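Long-range contacts in putative lipoprotein (PDB 4FVS), which is of unknown function but, as a putative exported lipoprotein of the LolA/LolB clan, probably binds lipid or a similarly apolar ligand: residues V15-G20 with Q28-Y33; Q34-E39 with E48-Y53; V61-I66 with M92-D97; E81-P86 with Y166-R171; T153-T158 with V210-K215. One frame throughout, in Å; residues are numbered along the deposited sequence.

Contact 1: residues V15-G20 with Q28-Y33; sequences VWVRKG and QSVMSY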
# COMPACT_ATOMS: atom_id res chain seq x y z
N VAL A 15 -15.77 2.17 5.29
CA VAL A 15 -15.25 3.03 4.23
C VAL A 15 -14.08 3.87 4.78
O VAL A 15 -14.05 4.20 5.97
CB VAL A 15 -16.34 3.94 3.59
CG1 VAL A 15 -17.34 3.13 2.77
CG2 VAL A 15 -17.06 4.79 4.63
N TRP A 16 -13.11 4.18 3.92
CA TRP A 16 -11.99 5.02 4.29
C TRP A 16 -11.47 5.76 3.07
O TRP A 16 -11.77 5.40 1.93
CB TRP A 16 -10.86 4.27 5.02
CG TRP A 16 -10.09 3.20 4.30
CD1 TRP A 16 -8.78 3.27 3.93
CD2 TRP A 16 -10.51 1.85 4.07
NE1 TRP A 16 -8.38 2.06 3.40
CE2 TRP A 16 -9.41 1.17 3.49
CE3 TRP A 16 -11.72 1.17 4.21
CZ2 TRP A 16 -9.49 -0.17 3.08
CZ3 TRP A 16 -11.80 -0.15 3.79
CH2 TRP A 16 -10.70 -0.80 3.23
N VAL A 17 -10.78 6.87 3.32
CA VAL A 17 -10.22 7.75 2.31
C VAL A 17 -8.80 8.06 2.67
O VAL A 17 -8.53 8.52 3.79
CB VAL A 17 -11.03 9.06 2.11
CG1 VAL A 17 -10.44 9.91 0.97
CG2 VAL A 17 -12.50 8.79 1.85
N ARG A 18 -7.90 7.81 1.73
CA ARG A 18 -6.48 8.17 1.76
C ARG A 18 -6.27 9.18 0.67
O ARG A 18 -6.79 8.97 -0.44
CB ARG A 18 -5.56 6.94 1.61
CG ARG A 18 -5.45 6.13 2.89
CD ARG A 18 -4.70 4.81 2.75
NE ARG A 18 -3.33 5.01 2.27
CZ ARG A 18 -2.87 4.49 1.14
NH1 ARG A 18 -3.65 3.72 0.39
NH2 ARG A 18 -1.62 4.71 0.77
N LYS A 19 -5.54 10.28 0.94
CA LYS A 19 -5.31 11.28 -0.10
C LYS A 19 -3.81 11.35 -0.41
O LYS A 19 -2.98 11.27 0.50
CB LYS A 19 -5.90 12.65 0.29
CG LYS A 19 -7.42 12.67 0.25
CD LYS A 19 -7.97 14.03 0.42
CE LYS A 19 -9.48 14.06 0.37
NZ LYS A 19 -10.02 15.42 0.70
N GLY A 20 -3.50 11.47 -1.69
CA GLY A 20 -2.13 11.52 -2.20
C GLY A 20 -1.74 12.93 -2.54
O GLY A 20 -2.45 13.60 -3.28
N GLN A 28 -3.00 15.37 -5.25
CA GLN A 28 -2.73 14.70 -6.51
C GLN A 28 -3.80 13.64 -6.81
O GLN A 28 -4.22 13.50 -7.97
CB GLN A 28 -1.33 14.03 -6.47
CG GLN A 28 -0.14 14.99 -6.35
CD GLN A 28 0.16 15.72 -7.63
OE1 GLN A 28 -0.10 16.93 -7.77
NE2 GLN A 28 0.69 14.98 -8.60
N SER A 29 -4.22 12.87 -5.77
CA SER A 29 -5.17 11.78 -5.91
C SER A 29 -5.97 11.54 -4.64
O SER A 29 -5.49 11.74 -3.52
CB SER A 29 -4.44 10.49 -6.30
OG SER A 29 -3.44 10.07 -5.37
N VAL A 30 -7.20 11.09 -4.83
CA VAL A 30 -8.13 10.68 -3.76
C VAL A 30 -8.31 9.15 -3.89
O VAL A 30 -8.61 8.66 -4.98
CB VAL A 30 -9.46 11.45 -3.80
CG1 VAL A 30 -10.37 11.04 -2.64
CG2 VAL A 30 -9.20 12.96 -3.77
N MSE A 31 -8.08 8.41 -2.80
CA MSE A 31 -8.18 6.96 -2.82
C MSE A 31 -9.26 6.52 -1.85
O MSE A 31 -9.06 6.61 -0.63
CB MSE A 31 -6.83 6.35 -2.50
CG MSE A 31 -5.78 6.75 -3.52
SE MSE A 31 -3.96 6.39 -3.07
CE MSE A 31 -3.76 7.74 -1.60
N SER A 32 -10.43 6.11 -2.41
CA SER A 32 -11.59 5.70 -1.64
C SER A 32 -11.73 4.20 -1.63
O SER A 32 -11.66 3.57 -2.68
CB SER A 32 -12.84 6.35 -2.18
OG SER A 32 -12.65 7.75 -2.22
N TYR A 33 -11.92 3.63 -0.44
CA TYR A 33 -12.03 2.19 -0.25
C TYR A 33 -13.26 1.81 0.52
O TYR A 33 -13.84 2.64 1.23
CB TYR A 33 -10.82 1.65 0.52
CG TYR A 33 -9.45 1.83 -0.09
CD1 TYR A 33 -8.78 3.05 -0.01
CD2 TYR A 33 -8.76 0.75 -0.61
CE1 TYR A 33 -7.50 3.21 -0.53
CE2 TYR A 33 -7.47 0.89 -1.13
CZ TYR A 33 -6.83 2.12 -1.07
OH TYR A 33 -5.56 2.24 -1.55
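Gly20 O is gripped by two donors: Gln28 N at 2.7 Å and Ser29 N, which comes in on a lone pair. With two residues facing one, this is a classic beta bulge at one end of an antiparallel hairpin. From here to Trp16 and Tyr33 the backbones pair regularly; Met31 N approaches Arg18 O nearly along the C=O axis at 2.7 Å. Trp16 CG takes the crowded position between backbone N and carbonyl carbon (chi1 65°), bringing the indole obliquely across Tyr33, whose CB sits over the face of the six-membered ring, 3.3 Å from its centroid. The Tyr33 ring runs nearly parallel to the indole but is slid away, barely overlapping it. On the same buried face, Arg18 bends at chi3 (59°), with the methyl CE of selenomethionine Met31 over one face of its guanidinium and Tyr33 OH near its edge. Arg18 NH1 lies 3.1 Å from Tyr33 OH, at too poor an angle for a bond; Arg18 NH2 bonds Thr209, and Tyr33 OH bonds Tyr53 OH. Glu81 adds a weak hydrogen bond to Tyr33 OH and a long, weak ion pair with Arg18 NH1, so the two charges would probably balance around the phenol.

Contact 2: residues Q34-E39 with E48-Y53; sequences QVDEVE and EADYVY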
# COMPACT_ATOMS: atom_id res chain seq x y z
N GLN A 34 -13.62 0.52 0.43
CA GLN A 34 -14.73 -0.05 1.16
C GLN A 34 -14.60 -1.57 1.29
O GLN A 34 -14.40 -2.26 0.30
CB GLN A 34 -16.07 0.29 0.50
CG GLN A 34 -17.21 -0.19 1.38
CD GLN A 34 -18.55 -0.01 0.76
OE1 GLN A 34 -18.73 -0.21 -0.45
NE2 GLN A 34 -19.52 0.30 1.60
N VAL A 35 -14.77 -2.10 2.52
CA VAL A 35 -14.77 -3.55 2.77
C VAL A 35 -16.06 -4.13 2.18
O VAL A 35 -17.15 -3.83 2.67
CB VAL A 35 -14.61 -3.90 4.27
CG1 VAL A 35 -14.70 -5.41 4.48
CG2 VAL A 35 -13.31 -3.35 4.83
N ASP A 36 -15.93 -4.93 1.12
CA ASP A 36 -17.06 -5.54 0.45
C ASP A 36 -17.44 -6.87 1.12
O ASP A 36 -18.61 -7.05 1.44
CB ASP A 36 -16.76 -5.73 -1.05
CG ASP A 36 -17.98 -5.93 -1.96
OD1 ASP A 36 -19.12 -6.04 -1.43
OD2 ASP A 36 -17.79 -5.97 -3.19
N GLU A 37 -16.47 -7.78 1.35
CA GLU A 37 -16.73 -9.07 1.99
C GLU A 37 -15.64 -9.45 3.01
O GLU A 37 -14.46 -9.20 2.79
CB GLU A 37 -16.86 -10.20 0.95
CG GLU A 37 -18.14 -10.19 0.12
CD GLU A 37 -19.47 -10.27 0.86
OE1 GLU A 37 -19.55 -11.01 1.86
OE2 GLU A 37 -20.44 -9.62 0.40
N VAL A 38 -16.07 -10.07 4.13
CA VAL A 38 -15.23 -10.58 5.21
C VAL A 38 -15.59 -12.06 5.42
O VAL A 38 -16.78 -12.39 5.55
CB VAL A 38 -15.35 -9.76 6.53
CG1 VAL A 38 -14.36 -10.26 7.58
CG2 VAL A 38 -15.14 -8.28 6.29
N GLU A 39 -14.59 -12.95 5.41
CA GLU A 39 -14.80 -14.38 5.62
C GLU A 39 -13.81 -14.93 6.65
O GLU A 39 -12.60 -14.74 6.53
CB GLU A 39 -14.69 -15.18 4.30
CG GLU A 39 -15.21 -16.61 4.43
CD GLU A 39 -15.17 -17.52 3.21
OE1 GLU A 39 -14.35 -17.27 2.29
OE2 GLU A 39 -15.93 -18.51 3.20
N GLU A 48 -11.99 -8.78 1.38
CA GLU A 48 -11.96 -8.25 0.02
C GLU A 48 -12.56 -6.83 0.04
O GLU A 48 -13.70 -6.64 0.47
CB GLU A 48 -12.70 -9.18 -0.97
CG GLU A 48 -12.47 -8.76 -2.42
CD GLU A 48 -12.93 -9.63 -3.56
OE1 GLU A 48 -12.17 -10.57 -3.86
OE2 GLU A 48 -13.79 -9.17 -4.35
N ALA A 49 -11.78 -5.84 -0.39
CA ALA A 49 -12.21 -4.45 -0.43
C ALA A 49 -12.16 -3.88 -1.85
O ALA A 49 -11.29 -4.26 -2.63
CB ALA A 49 -11.34 -3.62 0.48
N ASP A 50 -13.10 -2.97 -2.16
CA ASP A 50 -13.15 -2.23 -3.43
C ASP A 50 -12.45 -0.92 -3.28
O ASP A 50 -12.45 -0.35 -2.19
CB ASP A 50 -14.59 -2.00 -3.92
CG ASP A 50 -15.21 -3.21 -4.55
OD1 ASP A 50 -14.72 -3.64 -5.62
OD2 ASP A 50 -16.22 -3.71 -4.01
N TYR A 51 -11.81 -0.44 -4.36
CA TYR A 51 -11.14 0.86 -4.32
C TYR A 51 -11.48 1.64 -5.57
O TYR A 51 -11.74 1.05 -6.62
CB TYR A 51 -9.62 0.73 -4.13
CG TYR A 51 -8.85 0.14 -5.29
CD1 TYR A 51 -8.46 0.93 -6.36
CD2 TYR A 51 -8.42 -1.19 -5.26
CE1 TYR A 51 -7.71 0.41 -7.42
CE2 TYR A 51 -7.66 -1.72 -6.32
CZ TYR A 51 -7.31 -0.92 -7.39
OH TYR A 51 -6.57 -1.42 -8.44
N VAL A 52 -11.50 2.97 -5.44
CA VAL A 52 -11.71 3.92 -6.53
C VAL A 52 -10.72 5.04 -6.34
O VAL A 52 -10.75 5.73 -5.33
CB VAL A 52 -13.16 4.47 -6.67
CG1 VAL A 52 -13.32 5.24 -7.98
CG2 VAL A 52 -14.19 3.35 -6.60
N TYR A 53 -9.80 5.18 -7.29
CA TYR A 53 -8.82 6.24 -7.27
C TYR A 53 -9.32 7.31 -8.24
O TYR A 53 -9.63 6.99 -9.39
CB TYR A 53 -7.40 5.74 -7.64
CG TYR A 53 -6.76 4.70 -6.72
CD1 TYR A 53 -7.33 4.36 -5.50
CD2 TYR A 53 -5.55 4.09 -7.07
CE1 TYR A 53 -6.73 3.43 -4.65
CE2 TYR A 53 -4.96 3.13 -6.24
CZ TYR A 53 -5.54 2.81 -5.02
OH TYR A 53 -4.93 1.88 -4.20
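Two carboxylates meet at an angle here. Asp36 and Asp50 reach across the hairpin formed by strands 27-41 and 44-54, their side chains crossing obliquely and their planes turned 46° apart. Asp36 CB already points toward the partner strand, and CG, anti to the backbone N (chi1 -161°), sets where the carboxylate ends; Asp50 CG instead lies beside its own N, anti to the carbonyl carbon. Both present OD2, and Asp36 OD2 stands 2.9 Å from Asp50 OD2, two like-charged oxygens that make no hydrogen bond with each other as carboxylates. Glu48 adds a third acid on this side: its extended chain leaves Glu48 OE2 5.3 Å from Asp36 OD2.

The backbone explains why Asp36 is brought in. Glu48 O accepts from both Asp36 N at 2.9 Å and Glu37 N at 3.1 Å, a classic beta bulge that shifts the register by one. Before it, Gln34 and Asp50 exchange two bonds; after it, Glu48 N closes on Glu37 O at 2.9 Å, in a nearly straight bond (174°). On the opposite face sit Val35 and Ala49, with Ala49 CB 4.1 Å from Val35 CA, and this small apolar patch continues onto Trp16, Pro9 and Phe8.

The chemistry is therefore two-sided: an apolar inner face backs an acidic outer one, where the crowded acids would probably repel each other, and one of them may hold on to a proton more readily than usual.

Contact 3: residues V61-I66 with M92-D97; sequences VNKGDI and MNTNVD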
# COMPACT_ATOMS: atom_id res chain seq x y z
N VAL A 61 -9.57 7.46 -12.19
CA VAL A 61 -8.28 7.17 -12.83
C VAL A 61 -8.00 5.68 -12.71
O VAL A 61 -7.29 5.13 -13.53
CB VAL A 61 -7.09 8.03 -12.32
CG1 VAL A 61 -7.45 9.50 -12.35
CG2 VAL A 61 -6.64 7.62 -10.92
N ASN A 62 -8.56 5.01 -11.69
CA ASN A 62 -8.41 3.56 -11.53
C ASN A 62 -9.43 3.07 -10.55
O ASN A 62 -9.80 3.78 -9.62
CB ASN A 62 -7.00 3.14 -11.09
CG ASN A 62 -6.61 1.76 -11.54
OD1 ASN A 62 -6.44 0.81 -10.74
ND2 ASN A 62 -6.46 1.60 -12.85
N LYS A 63 -9.87 1.85 -10.77
CA LYS A 63 -10.82 1.17 -9.91
C LYS A 63 -10.48 -0.31 -9.97
O LYS A 63 -9.99 -0.80 -11.00
CB LYS A 63 -12.30 1.46 -10.30
CG LYS A 63 -12.69 1.09 -11.73
CD LYS A 63 -14.18 1.08 -11.96
CE LYS A 63 -14.55 0.55 -13.34
NZ LYS A 63 -14.44 1.58 -14.40
N GLY A 64 -10.70 -0.99 -8.85
CA GLY A 64 -10.43 -2.41 -8.71
C GLY A 64 -10.75 -2.89 -7.32
O GLY A 64 -11.42 -2.18 -6.56
N ASP A 65 -10.25 -4.07 -6.98
CA ASP A 65 -10.44 -4.68 -5.67
C ASP A 65 -9.10 -5.20 -5.11
O ASP A 65 -8.17 -5.50 -5.87
CB ASP A 65 -11.50 -5.78 -5.72
CG ASP A 65 -11.42 -6.74 -6.88
OD1 ASP A 65 -10.44 -7.54 -6.93
OD2 ASP A 65 -12.36 -6.74 -7.72
N ILE A 66 -8.99 -5.26 -3.78
CA ILE A 66 -7.78 -5.67 -3.10
C ILE A 66 -8.13 -6.70 -2.04
O ILE A 66 -9.15 -6.57 -1.36
CB ILE A 66 -7.00 -4.45 -2.52
CG1 ILE A 66 -5.61 -4.86 -1.99
CG2 ILE A 66 -7.79 -3.67 -1.48
CD1 ILE A 66 -4.51 -3.90 -2.32
N MSE A 92 -1.85 6.73 -14.58
CA MSE A 92 -2.90 5.73 -14.66
C MSE A 92 -4.22 6.19 -15.22
O MSE A 92 -4.70 7.30 -14.98
CB MSE A 92 -3.20 5.18 -13.27
CG MSE A 92 -2.43 3.98 -12.92
SE MSE A 92 -3.15 3.42 -11.24
CE MSE A 92 -2.14 1.85 -10.78
N ASN A 93 -4.80 5.23 -15.94
CA ASN A 93 -6.12 5.19 -16.55
C ASN A 93 -6.75 3.87 -16.09
O ASN A 93 -6.09 3.09 -15.40
CB ASN A 93 -6.05 5.36 -18.07
CG ASN A 93 -5.41 4.24 -18.80
OD1 ASN A 93 -6.01 3.18 -18.95
ND2 ASN A 93 -4.22 4.46 -19.33
N THR A 94 -8.02 3.64 -16.39
CA THR A 94 -8.73 2.46 -15.86
C THR A 94 -8.30 1.15 -16.53
O THR A 94 -8.59 0.08 -15.97
CB THR A 94 -10.23 2.65 -15.97
OG1 THR A 94 -10.49 4.04 -15.80
CG2 THR A 94 -10.97 1.87 -14.88
N ASN A 95 -7.56 1.21 -17.66
CA ASN A 95 -7.04 0.02 -18.34
C ASN A 95 -5.75 -0.46 -17.69
O ASN A 95 -5.32 -1.58 -17.95
CB ASN A 95 -6.79 0.28 -19.83
CG ASN A 95 -8.03 0.60 -20.61
OD1 ASN A 95 -9.11 0.02 -20.38
ND2 ASN A 95 -7.88 1.52 -21.56
N VAL A 96 -5.16 0.37 -16.84
CA VAL A 96 -3.93 0.06 -16.13
C VAL A 96 -4.22 -0.95 -15.01
O VAL A 96 -5.10 -0.74 -14.17
CB VAL A 96 -3.25 1.32 -15.61
CG1 VAL A 96 -1.98 0.99 -14.85
CG2 VAL A 96 -2.94 2.27 -16.75
N ASP A 97 -3.49 -2.08 -15.03
CA ASP A 97 -3.60 -3.11 -14.00
C ASP A 97 -2.20 -3.44 -13.45
O ASP A 97 -1.19 -3.03 -14.03
CB ASP A 97 -4.30 -4.37 -14.53
CG ASP A 97 -5.22 -5.03 -13.50
OD1 ASP A 97 -4.94 -4.91 -12.28
OD2 ASP A 97 -6.22 -5.66 -13.91
O HOH W 1 -7.35 -2.41 -12.46
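Met92, a selenomethionine, runs its extended side chain across Asn62, with Met92 SE 3.8 Å from Asn62 CG. Its carbonyl meets the flank of Val61, Met92 O lying 3.6 Å from Val61 CB. Asn93 begins a type I turn that ends at Val96; its side-chain OD1 takes the N-H of Asn95, making an Asx turn, while Asn93 O accepts Val96 N and the amide of Asn62. Thr94 turns its methyl to Lys63 across the contact, Thr94 CG2 lying 3.5 Å from Lys63 NZ. At Val96 the walk returns to Asn62: ND2 donates to Val96 O at 3.0 Å, on a lone pair, and to Asn93 O at 3.0 Å, from above that carbonyl's plane. Both acceptors lie near the amide plane, CG being anti to the backbone N (chi1 -152°). A water also donates to Val96 O and, weakly, to Lys63 O. An alanine at Asn62 would probably loosen the turn from strand 60-71, since both bonds to the turn would go, and with them the link to Tyr51. With Asn62 OD1 bonded to Tyr51 OH, one amide works at both ends, fixing its rotation and tying the turn's carbonyls to the sheet.

Contact 4: residues E81-P86 with Y166-R171; sequences ETLSYP and YNIATR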
# COMPACT_ATOMS: atom_id res chain seq x y z
N GLU A 81 -0.99 -2.24 -3.07
CA GLU A 81 -1.29 -1.27 -2.01
C GLU A 81 -0.04 -0.39 -1.69
O GLU A 81 -0.18 0.76 -1.28
CB GLU A 81 -1.78 -2.01 -0.76
CG GLU A 81 -2.35 -1.15 0.35
CD GLU A 81 -3.68 -0.44 0.19
OE1 GLU A 81 -4.08 -0.16 -0.97
OE2 GLU A 81 -4.29 -0.11 1.23
N THR A 82 1.17 -0.95 -1.92
CA THR A 82 2.47 -0.29 -1.72
C THR A 82 2.61 0.86 -2.78
O THR A 82 3.31 1.86 -2.49
CB THR A 82 3.63 -1.35 -1.77
OG1 THR A 82 3.57 -2.16 -0.59
CG2 THR A 82 5.02 -0.74 -1.81
N LEU A 83 1.94 0.73 -3.96
CA LEU A 83 2.01 1.68 -5.08
C LEU A 83 0.82 2.65 -5.11
O LEU A 83 0.61 3.32 -6.12
CB LEU A 83 2.12 0.94 -6.42
CG LEU A 83 3.22 -0.15 -6.55
CD1 LEU A 83 3.10 -0.84 -7.83
CD2 LEU A 83 4.61 0.43 -6.42
N SER A 84 0.08 2.76 -3.99
CA SER A 84 -1.03 3.70 -3.74
C SER A 84 -0.49 5.12 -3.54
O SER A 84 -0.67 5.69 -2.45
CB SER A 84 -1.81 3.29 -2.49
OG SER A 84 -2.31 1.97 -2.54
N TYR A 85 0.24 5.66 -4.53
CA TYR A 85 0.81 6.99 -4.33
C TYR A 85 0.86 7.73 -5.63
O TYR A 85 0.92 7.08 -6.68
CB TYR A 85 2.20 6.94 -3.65
CG TYR A 85 3.26 6.13 -4.37
CD1 TYR A 85 4.05 6.71 -5.37
CD2 TYR A 85 3.59 4.84 -3.95
CE1 TYR A 85 5.07 6.00 -5.99
CE2 TYR A 85 4.63 4.14 -4.54
CZ TYR A 85 5.37 4.72 -5.56
OH TYR A 85 6.41 4.06 -6.15
N PRO A 86 0.86 9.09 -5.56
CA PRO A 86 0.82 9.93 -6.78
C PRO A 86 1.79 9.53 -7.92
O PRO A 86 1.34 9.51 -9.04
CB PRO A 86 1.18 11.31 -6.24
CG PRO A 86 0.62 11.32 -4.87
CD PRO A 86 0.76 9.94 -4.34
N TYR A 166 11.23 0.46 2.35
CA TYR A 166 11.40 -0.43 1.20
C TYR A 166 12.19 0.32 0.13
O TYR A 166 12.13 1.54 0.09
CB TYR A 166 10.04 -0.93 0.64
CG TYR A 166 9.20 0.18 0.03
CD1 TYR A 166 9.41 0.60 -1.29
CD2 TYR A 166 8.24 0.85 0.78
CE1 TYR A 166 8.73 1.71 -1.82
CE2 TYR A 166 7.53 1.94 0.25
CZ TYR A 166 7.79 2.37 -1.05
OH TYR A 166 7.14 3.46 -1.57
N ASN A 167 12.92 -0.40 -0.73
CA ASN A 167 13.60 0.16 -1.89
C ASN A 167 12.76 -0.16 -3.11
O ASN A 167 12.10 -1.21 -3.16
CB ASN A 167 15.02 -0.35 -2.06
CG ASN A 167 16.04 0.17 -1.08
OD1 ASN A 167 15.95 1.26 -0.54
ND2 ASN A 167 17.08 -0.58 -0.92
N ILE A 168 12.73 0.74 -4.08
CA ILE A 168 11.98 0.54 -5.32
C ILE A 168 12.92 0.78 -6.52
O ILE A 168 13.86 1.56 -6.44
CB ILE A 168 10.66 1.39 -5.41
CG1 ILE A 168 9.81 1.02 -6.65
CG2 ILE A 168 10.90 2.90 -5.33
CD1 ILE A 168 8.38 1.08 -6.41
N ALA A 169 12.66 0.04 -7.59
CA ALA A 169 13.35 0.13 -8.87
C ALA A 169 12.32 -0.05 -9.95
O ALA A 169 11.56 -1.01 -9.88
CB ALA A 169 14.47 -0.90 -8.95
N THR A 170 12.22 0.90 -10.91
CA THR A 170 11.22 0.91 -11.98
C THR A 170 11.92 0.89 -13.36
O THR A 170 12.64 1.83 -13.71
CB THR A 170 10.27 2.12 -11.82
OG1 THR A 170 9.81 2.19 -10.47
CG2 THR A 170 9.09 2.08 -12.77
N ARG A 171 11.67 -0.21 -14.11
CA ARG A 171 12.16 -0.52 -15.46
C ARG A 171 11.05 -0.40 -16.48
O ARG A 171 9.90 -0.73 -16.17
CB ARG A 171 12.75 -1.92 -15.53
CG ARG A 171 13.98 -2.10 -14.69
CD ARG A 171 14.44 -3.53 -14.68
NE ARG A 171 15.26 -3.82 -15.86
CZ ARG A 171 14.84 -4.53 -16.90
NH1 ARG A 171 13.60 -5.03 -16.93
NH2 ARG A 171 15.65 -4.75 -17.93
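The two backbones stay well apart and share no hydrogen bond; the nearest CA atoms, of Thr82 and Tyr166, are 9.4 Å from each other. Residues 81-86 are compact: a short 3-10 segment that includes Glu81 and Thr82, an inverse gamma turn centred on Ser84, then Tyr85 in the N-cap position before helix 86-89. Ser84 OG secures the bend by donating to Glu81 O at 2.8 Å. Residues 166-171, by contrast, are an extended run of strand, directing Tyr166 and Ile168 at the loop.

Curved antiparallel strands with a loop and a short helix lodged against the concave side recall the open barrel of the LolA/LolB clan, and this contact lies in that interior, where a lipid-like ligand would be expected to bind in relatives.

Side chains bridge the gap. Thr82 CG2 sits squarely over the Tyr166 ring as a CH-pi contact, 4.2 Å from its centroid and 10° off the normal. Tyr166 reaches there with CG in the crowded position between N and carbonyl carbon (chi1 66°), and its hydroxyl meets Tyr85 tip to tip, Tyr166 OH being 3.9 Å from Tyr85 CE2. Ile168, with CG1 anti to its backbone N, extends CD1 between two partners: Tyr85 OH at 3.6 Å and Leu83 CD2 at 3.8 Å. Around them, Tyr166 and Thr82 both pack on Ile141, while Tyr85 leans on Ser207 and Thr209 of strand 205-214.

Contact 5: residues T153-T158 with V210-K215; sequences TTPAGT and VLEELK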
# COMPACT_ATOMS: atom_id res chain seq x y z
N THR A 153 -0.64 10.94 13.98
CA THR A 153 -1.92 11.64 14.02
C THR A 153 -2.21 12.18 12.62
O THR A 153 -1.37 12.84 12.01
CB THR A 153 -1.91 12.74 15.09
OG1 THR A 153 -1.65 12.15 16.38
CG2 THR A 153 -3.20 13.54 15.13
N THR A 154 -3.39 11.84 12.10
CA THR A 154 -3.90 12.29 10.79
C THR A 154 -5.31 12.87 11.01
O THR A 154 -5.85 12.71 12.11
CB THR A 154 -3.91 11.15 9.75
OG1 THR A 154 -5.01 10.28 10.00
CG2 THR A 154 -2.59 10.39 9.63
N PRO A 155 -5.98 13.46 9.98
CA PRO A 155 -7.37 13.94 10.20
C PRO A 155 -8.35 12.80 10.57
O PRO A 155 -9.44 13.11 11.04
CB PRO A 155 -7.74 14.56 8.84
CG PRO A 155 -6.43 14.89 8.19
CD PRO A 155 -5.53 13.76 8.60
N ALA A 156 -7.96 11.51 10.40
CA ALA A 156 -8.78 10.34 10.73
C ALA A 156 -8.66 9.94 12.22
O ALA A 156 -9.52 9.23 12.75
CB ALA A 156 -8.42 9.17 9.86
N GLY A 157 -7.61 10.42 12.89
CA GLY A 157 -7.36 10.17 14.30
C GLY A 157 -5.90 9.91 14.60
O GLY A 157 -5.03 10.27 13.79
N THR A 158 -5.62 9.28 15.76
CA THR A 158 -4.26 8.94 16.19
C THR A 158 -4.14 7.40 16.24
O THR A 158 -5.02 6.71 16.77
CB THR A 158 -3.93 9.63 17.51
OG1 THR A 158 -4.10 11.04 17.31
CG2 THR A 158 -2.52 9.35 18.00
N VAL A 210 -1.91 10.27 3.25
CA VAL A 210 -2.43 10.28 4.61
C VAL A 210 -3.84 9.75 4.60
O VAL A 210 -4.58 10.00 3.64
CB VAL A 210 -2.38 11.66 5.34
CG1 VAL A 210 -0.98 12.02 5.79
CG2 VAL A 210 -2.93 12.77 4.49
N LEU A 211 -4.20 9.02 5.69
CA LEU A 211 -5.55 8.53 5.95
C LEU A 211 -6.35 9.71 6.49
O LEU A 211 -6.00 10.26 7.54
CB LEU A 211 -5.50 7.35 6.91
CG LEU A 211 -6.85 6.78 7.35
CD1 LEU A 211 -7.55 6.01 6.22
CD2 LEU A 211 -6.69 5.93 8.58
N GLU A 212 -7.37 10.14 5.76
CA GLU A 212 -8.14 11.33 6.14
C GLU A 212 -9.50 10.98 6.78
O GLU A 212 -9.98 11.73 7.61
CB GLU A 212 -8.37 12.21 4.91
CG GLU A 212 -7.09 12.60 4.18
CD GLU A 212 -6.65 14.05 4.27
OE1 GLU A 212 -7.49 14.91 4.63
OE2 GLU A 212 -5.49 14.32 3.92
N GLU A 213 -10.13 9.88 6.36
CA GLU A 213 -11.44 9.45 6.86
C GLU A 213 -11.47 7.97 7.08
O GLU A 213 -10.85 7.22 6.32
CB GLU A 213 -12.54 9.83 5.85
CG GLU A 213 -12.86 11.30 5.72
CD GLU A 213 -14.16 11.66 6.38
OE1 GLU A 213 -15.22 11.14 5.96
OE2 GLU A 213 -14.12 12.48 7.32
N LEU A 214 -12.23 7.53 8.10
CA LEU A 214 -12.45 6.11 8.41
C LEU A 214 -13.73 5.98 9.24
O LEU A 214 -13.77 6.45 10.38
CB LEU A 214 -11.23 5.48 9.10
CG LEU A 214 -11.35 4.02 9.58
CD1 LEU A 214 -11.44 3.05 8.43
CD2 LEU A 214 -10.18 3.66 10.43
N LYS A 215 -14.78 5.38 8.65
CA LYS A 215 -16.10 5.17 9.25
C LYS A 215 -16.56 3.73 8.98
O LYS A 215 -16.51 3.29 7.81
CB LYS A 215 -17.13 6.19 8.71
OXT LYS A 215 -16.93 3.02 9.95
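This is a turn-on-strand contact near the surface: the tight turn of the hairpin of strands 132-154 and 157-171 rests against the last strand, 205-214, close to the C-terminus. Thr154 makes the one direct hydrogen bond, with OG1 donating to Leu211 O at 2.7 Å in the plane of that carbonyl. Thr154 OG1 in turn accepts Ala156 N at 3.2 Å, closing an ST turn inside the type I turn from Thr154 to Gly157, so the hydroxyl serves as donor and acceptor at once. Its crowded position between backbone N and carbonyl carbon (chi1 77°) makes both bonds possible. A valine in place of Thr154 would probably loosen the turn and its seat on Leu211, since both bonds depend on the hydroxyl. Beside it, Ala156 CB lies 3.8 Å from Leu211 CG. Pro155 crosses the side chain of Glu212 obliquely, Pro155 CG being 3.7 Å from Glu212 OE1, while Glu212 OE2 bonds Tyr21 OH. At the hairpin's neck, Thr153 OG1 and Thr158 OG1 are hydrogen-bonded. Strand 205-214 itself is bulged here, Glu212 and Glu213 both facing Val17 of strand 15-22, while on its other side Leu211 pairs with Val194 of strand 192-200.

How the contacts relate
Contacts 1, 2 and 3 follow one another across neighbouring antiparallel strands: strand 27-41 serves both contact 1 and contact 2, and Tyr53 N bonds Asn62 O at 2.7 Å to join contact 2 to contact 3. Contact 5 lies on the other side of strand 15-22, where Val17 O accepts Glu212 N at 2.8 Å. The interior loop of contact 4 meets this run of strands through a polar cluster: Tyr33 OH is 2.7 Å from Tyr53 OH, which in turn is 3.1 Å from Ser84 OG. Contact 4 lies in the interior that probably serves as the binding cavity, as in the LolA/LolB clan, whereas contacts 3 and 5 are at the surface.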